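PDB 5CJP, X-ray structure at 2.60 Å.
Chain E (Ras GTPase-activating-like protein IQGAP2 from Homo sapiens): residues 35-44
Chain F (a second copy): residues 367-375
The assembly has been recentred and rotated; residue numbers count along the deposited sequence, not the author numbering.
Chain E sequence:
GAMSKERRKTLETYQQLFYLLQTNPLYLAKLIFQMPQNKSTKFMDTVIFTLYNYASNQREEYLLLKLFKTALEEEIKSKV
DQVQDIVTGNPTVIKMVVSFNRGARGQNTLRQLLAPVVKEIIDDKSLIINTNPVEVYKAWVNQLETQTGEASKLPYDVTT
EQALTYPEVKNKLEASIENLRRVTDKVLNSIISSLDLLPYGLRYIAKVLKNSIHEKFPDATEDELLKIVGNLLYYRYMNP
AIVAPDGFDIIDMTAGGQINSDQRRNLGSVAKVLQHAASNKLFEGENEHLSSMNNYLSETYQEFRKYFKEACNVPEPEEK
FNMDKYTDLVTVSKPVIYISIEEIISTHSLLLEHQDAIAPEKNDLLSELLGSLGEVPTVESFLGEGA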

ATOM      1  N   MET E  35      15.554 -24.165 -11.602  1.00 51.22           N
ATOM      2  CA  MET E  35      15.219 -23.591 -12.912  1.00 52.30           C
ATOM      3  C   MET E  35      16.503 -23.189 -13.629  1.00 54.17           C
ATOM      4  O   MET E  35      17.535 -22.998 -12.990  1.00 54.69           O
ATOM      5  CB  MET E  35      14.399 -22.311 -12.754  1.00 51.35           C
ATOM      6  CG  MET E  35      12.969 -22.472 -12.318  1.00 54.38           C
ATOM      7  SD  MET E  35      12.269 -20.840 -11.918  1.00 53.00           S
ATOM      8  CE  MET E  35      12.980 -19.863 -13.185  1.00 52.93           C
ATOM      9  N   PRO E  36      16.465 -23.063 -14.965  1.00 55.67           N
ATOM     10  CA  PRO E  36      17.721 -22.652 -15.605  1.00 58.05           C
ATOM     11  C   PRO E  36      18.006 -21.286 -14.982  1.00 61.77           C
ATOM     12  O   PRO E  36      17.076 -20.521 -14.717  1.00 61.06           O
ATOM     13  CB  PRO E  36      17.346 -22.562 -17.080  1.00 54.88           C
ATOM     14  CG  PRO E  36      16.238 -23.594 -17.207  1.00 52.70           C
ATOM     15  CD  PRO E  36      15.417 -23.323 -15.971  1.00 54.64           C
ATOM     16  N   GLN E  37      19.274 -20.986 -14.736  1.00 66.16           N
ATOM     17  CA  GLN E  37      19.666 -19.737 -14.089  1.00 70.17           C
ATOM     18  C   GLN E  37      19.151 -18.418 -14.660  1.00 71.46           C
ATOM     19  O   GLN E  37      18.762 -17.535 -13.906  1.00 70.53           O
ATOM     20  CB  GLN E  37      21.185 -19.681 -13.974  1.00 73.53           C
ATOM     21  CG  GLN E  37      21.760 -20.931 -13.364  1.00 79.29           C
ATOM     22  CD  GLN E  37      23.177 -20.750 -12.900  1.00 82.42           C
ATOM     23  OE1 GLN E  37      24.032 -20.266 -13.646  1.00 84.53           O
ATOM     24  NE2 GLN E  37      23.446 -21.145 -11.657  1.00 84.39           N
ATOM     25  N   ASN E  38      19.144 -18.266 -15.975  1.00 75.50           N
ATOM     26  CA  ASN E  38      18.674 -17.015 -16.564  1.00 79.70           C
ATOM     27  C   ASN E  38      17.213 -16.775 -16.242  1.00 79.03           C
ATOM     28  O   ASN E  38      16.769 -15.634 -16.153  1.00 76.64           O
ATOM     29  CB  ASN E  38      18.858 -17.030 -18.079  1.00 86.79           C
ATOM     30  CG  ASN E  38      20.304 -17.197 -18.486  1.00 96.97           C
ATOM     31  OD1 ASN E  38      20.936 -18.208 -18.176  1.00102.90           O
ATOM     32  ND2 ASN E  38      20.838 -16.202 -19.178  1.00102.17           N
ATOM     33  N   LYS E  39      16.478 -17.864 -16.057  1.00 80.87           N
ATOM     34  CA  LYS E  39      15.050 -17.799 -15.770  1.00 82.90           C
ATOM     35  C   LYS E  39      14.665 -17.539 -14.312  1.00 79.43           C
ATOM     36  O   LYS E  39      13.554 -17.082 -14.035  1.00 79.61           O
ATOM     37  CB  LYS E  39      14.381 -19.091 -16.249  1.00 88.75           C
ATOM     38  CG  LYS E  39      14.275 -19.203 -17.766  1.00 94.93           C
ATOM     39  CD  LYS E  39      13.440 -18.047 -18.323  1.00 94.78           C
ATOM     40  CE  LYS E  39      12.980 -18.280 -19.758  1.00 91.29           C
ATOM     41  NZ  LYS E  39      14.112 -18.249 -20.718  1.00 89.66           N
ATOM     42  N   SER E  40      15.574 -17.818 -13.383  1.00 73.11           N
ATOM     43  CA  SER E  40      15.277 -17.626 -11.969  1.00 67.75           C
ATOM     44  C   SER E  40      15.390 -16.174 -11.526  1.00 66.60           C
ATOM     45  O   SER E  40      14.968 -15.815 -10.432  1.00 63.17           O
ATOM     46  CB  SER E  40      16.209 -18.488 -11.116  1.00 63.72           C
ATOM     47  OG  SER E  40      17.539 -17.991 -11.158  1.00 63.49           O
ATOM     48  N   THR E  41      15.956 -15.339 -12.384  1.00 68.41           N
ATOM     49  CA  THR E  41      16.153 -13.928 -12.064  1.00 71.53           C
ATOM     50  C   THR E  41      14.863 -13.132 -11.862  1.00 69.31           C
ATOM     51  O   THR E  41      14.829 -12.189 -11.073  1.00 70.81           O
ATOM     52  CB  THR E  41      16.976 -13.245 -13.173  1.00 75.74           C
ATOM     53  OG1 THR E  41      18.213 -13.950 -13.340  1.00 79.16           O
ATOM     54  CG2 THR E  41      17.256 -11.781 -12.816  1.00 80.11           C
ATOM     55  N   LYS E  42      13.808 -13.522 -12.567  1.00 66.25           N
ATOM     56  CA  LYS E  42      12.528 -12.820 -12.493  1.00 62.38           C
ATOM     57  C   LYS E  42      11.666 -13.172 -11.288  1.00 60.91           C
ATOM     58  O   LYS E  42      10.560 -12.646 -11.129  1.00 61.72           O
ATOM     59  CB  LYS E  42      11.734 -13.060 -13.778  1.00 58.42           C
ATOM     60  CG  LYS E  42      11.444 -14.517 -14.028  1.00 53.29           C
ATOM     61  CD  LYS E  42      11.016 -14.750 -15.448  1.00 50.24           C
ATOM     62  CE  LYS E  42      10.877 -16.225 -15.718  1.00 49.81           C
ATOM     63  NZ  LYS E  42      10.776 -16.495 -17.176  1.00 52.49           N
ATOM     64  N   PHE E  43      12.165 -14.063 -10.442  1.00 57.35           N
ATOM     65  CA  PHE E  43      11.422 -14.437  -9.249  1.00 54.76           C
ATOM     66  C   PHE E  43      12.202 -14.085  -7.991  1.00 53.57           C
ATOM     67  O   PHE E  43      11.638 -14.045  -6.911  1.00 53.39           O
ATOM     68  CB  PHE E  43      11.135 -15.940  -9.240  1.00 51.24           C
ATOM     69  CG  PHE E  43      10.159 -16.372 -10.278  1.00 48.56           C
ATOM     70  CD1 PHE E  43       8.853 -15.885 -10.274  1.00 46.68           C
ATOM     71  CD2 PHE E  43      10.553 -17.237 -11.296  1.00 46.47           C
ATOM     72  CE1 PHE E  43       7.960 -16.247 -11.266  1.00 43.09           C
ATOM     73  CE2 PHE E  43       9.662 -17.603 -12.294  1.00 44.89           C
ATOM     74  CZ  PHE E  43       8.362 -17.105 -12.278  1.00 43.47           C
ATOM     75  N   MET E  44      13.491 -13.826  -8.141  1.00 52.76           N
ATOM     76  CA  MET E  44      14.356 -13.525  -7.005  1.00 55.84           C
ATOM     77  C   MET E  44      13.818 -12.456  -6.043  1.00 54.14           C
ATOM     78  O   MET E  44      13.589 -12.726  -4.863  1.00 53.79           O
ATOM     79  CB  MET E  44      15.752 -13.140  -7.520  1.00 59.72           C
ATOM     80  CG  MET E  44      16.908 -13.453  -6.565  1.00 66.46           C
ATOM     81  SD  MET E  44      16.959 -15.180  -5.989  1.00 69.37           S
ATOM     82  CE  MET E  44      17.144 -16.054  -7.538  1.00 70.39           C
TER
ATOM     83  N   SER F 367       8.652 -26.050 -11.988  1.00 57.94           N
ATOM     84  CA  SER F 367       9.639 -24.992 -12.084  1.00 56.35           C
ATOM     85  C   SER F 367      10.013 -24.754 -13.545  1.00 57.78           C
ATOM     86  O   SER F 367      10.687 -23.778 -13.876  1.00 56.23           O
ATOM     87  CB  SER F 367      10.878 -25.323 -11.244  1.00 53.75           C
ATOM     88  OG  SER F 367      11.446 -26.564 -11.610  1.00 55.16           O
ATOM     89  N   GLU F 368       9.572 -25.643 -14.423  1.00 62.68           N
ATOM     90  CA  GLU F 368       9.844 -25.458 -15.840  1.00 68.39           C
ATOM     91  C   GLU F 368       8.740 -24.576 -16.392  1.00 65.20           C
ATOM     92  O   GLU F 368       8.964 -23.755 -17.282  1.00 62.28           O
ATOM     93  CB  GLU F 368       9.896 -26.802 -16.571  1.00 78.19           C
ATOM     94  CG  GLU F 368      11.167 -27.548 -16.252  1.00 94.81           C
ATOM     95  CD  GLU F 368      12.359 -26.598 -16.148  1.00103.62           C
ATOM     96  OE1 GLU F 368      12.658 -25.902 -17.148  1.00106.76           O
ATOM     97  OE2 GLU F 368      12.988 -26.541 -15.065  1.00107.04           O
ATOM     98  N   LEU F 369       7.545 -24.751 -15.839  1.00 63.61           N
ATOM     99  CA  LEU F 369       6.393 -23.961 -16.236  1.00 62.99           C
ATOM    100  C   LEU F 369       6.603 -22.587 -15.644  1.00 60.90           C
ATOM    101  O   LEU F 369       6.482 -21.582 -16.341  1.00 59.17           O
ATOM    102  CB  LEU F 369       5.116 -24.589 -15.682  1.00 67.57           C
ATOM    103  CG  LEU F 369       4.839 -25.993 -16.232  1.00 71.85           C
ATOM    104  CD1 LEU F 369       3.790 -26.683 -15.374  1.00 74.44           C
ATOM    105  CD2 LEU F 369       4.401 -25.894 -17.691  1.00 72.75           C
ATOM    106  N   LEU F 370       6.928 -22.551 -14.354  1.00 59.75           N
ATOM    107  CA  LEU F 370       7.182 -21.291 -13.673  1.00 61.85           C
ATOM    108  C   LEU F 370       8.293 -20.543 -14.396  1.00 65.91           C
ATOM    109  O   LEU F 370       8.241 -19.324 -14.539  1.00 64.27           O
ATOM    110  CB  LEU F 370       7.594 -21.533 -12.222  1.00 57.29           C
ATOM    111  CG  LEU F 370       6.497 -22.009 -11.259  1.00 55.17           C
ATOM    112  CD1 LEU F 370       7.137 -22.563  -9.985  1.00 51.87           C
ATOM    113  CD2 LEU F 370       5.552 -20.872 -10.941  1.00 50.87           C
ATOM    114  N   GLY F 371       9.288 -21.293 -14.861  1.00 72.75           N
ATOM    115  CA  GLY F 371      10.421 -20.708 -15.554  1.00 81.20           C
ATOM    116  C   GLY F 371      10.117 -19.937 -16.826  1.00 86.54           C
ATOM    117  O   GLY F 371      11.019 -19.689 -17.623  1.00 88.02           O
ATOM    118  N   SER F 372       8.860 -19.552 -17.024  1.00 92.14           N
ATOM    119  CA  SER F 372       8.473 -18.795 -18.212  1.00 96.10           C
ATOM    120  C   SER F 372       7.573 -17.622 -17.842  1.00100.42           C
ATOM    121  O   SER F 372       8.062 -16.548 -17.484  1.00109.12           O
ATOM    122  CB  SER F 372       7.769 -19.710 -19.206  1.00 92.51           C
ATOM    123  OG  SER F 372       8.647 -20.750 -19.595  1.00 79.10           O
ATOM    124  N   LEU F 373       6.264 -17.820 -17.934  1.00 97.52           N
ATOM    125  CA  LEU F 373       5.320 -16.766 -17.580  1.00 90.80           C
ATOM    126  C   LEU F 373       5.658 -15.435 -18.243  1.00 89.24           C
ATOM    127  O   LEU F 373       6.491 -14.674 -17.736  1.00 87.63           O
ATOM    128  CB  LEU F 373       5.308 -16.572 -16.063  1.00 85.30           C
ATOM    129  CG  LEU F 373       5.144 -17.839 -15.230  1.00 79.48           C
ATOM    130  CD1 LEU F 373       5.295 -17.495 -13.763  1.00 77.22           C
ATOM    131  CD2 LEU F 373       3.793 -18.473 -15.505  1.00 76.68           C
ATOM    132  N   GLY F 374       5.009 -15.152 -19.370  1.00 87.33           N
ATOM    133  CA  GLY F 374       5.243 -13.901 -20.067  1.00 86.53           C
ATOM    134  C   GLY F 374       6.293 -13.949 -21.162  1.00 87.50           C
ATOM    135  O   GLY F 374       7.312 -13.261 -21.070  1.00 86.21           O
ATOM    136  N   GLU F 375       6.042 -14.736 -22.205  1.00 89.68           N
ATOM    137  CA  GLU F 375       6.982 -14.865 -23.318  1.00 92.57           C
ATOM    138  C   GLU F 375       6.386 -14.354 -24.641  1.00 90.10           C
ATOM    139  O   GLU F 375       6.031 -15.173 -25.520  1.00 88.35           O
ATOM    140  CB  GLU F 375       7.422 -16.329 -23.459  1.00100.38           C
ATOM    141  CG  GLU F 375       8.099 -16.915 -22.212  1.00112.02           C
ATOM    142  CD  GLU F 375       9.579 -16.571 -22.100  1.00117.53           C
ATOM    143  OE1 GLU F 375       9.931 -15.388 -22.285  1.00120.64           O
ATOM    144  OE2 GLU F 375      10.393 -17.481 -21.817  1.00119.03           O
TER

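The firmest polar link is made by E:Lys42. Its NZ donates a hydrogen bond to the backbone O of F:Ser372 at 2.7 Å. The same NZ makes a weak hydrogen bond to F:Gly371 O at 3.2 Å. The CA-to-CB bond of E:Lys42 points toward chain F, and chi2 to chi4 are all t. This extended chain carries the ammonium group to two successive carbonyls in a loop of chain F. A long, charged donor suits a place where the partner offers backbone oxygens.

The CA-to-CB bond of E:Lys39 also points toward chain F. Its NZ forms a long salt bridge with F:Glu375 OE2, at 4.0 Å. The aliphatic part of this lysine is used as well: CD lies 3.0 Å from F:Gly371 O. F:Glu375 starts sideways, but its end comes nearer to meet the lysine.

F:Gly371 sits at the centre of these contacts and is buried. E:Met35 CE packs 3.6 Å from F:Gly371 CA. A CB here would clash with F:Ser367 O, 2.9 Å away, within its own chain.

The remaining contact is mostly packing. E:Phe43 is buried and turns its ring edge to chain F. Its CZ meets F:Leu373 CD1 at 3.4 Å, and its CE2 lies 4.4 Å from F:Leu370 CB. CE2 is also 3.2 Å from F:Leu370 O, near the ring plane. E:Met35 is buried too. Its flexible, unbranched side chain runs along the chain F backbone, with CG 3.1 Å from F:Ser367 O and 3.7 Å from F:Ser367 CB.

E:Pro36 and F:Glu368 are both exposed; E:Pro36 CD lies 4.0 Å from F:Glu368 OE1, a loose contact. Together the two stretches bury 417 Å², counting both sides.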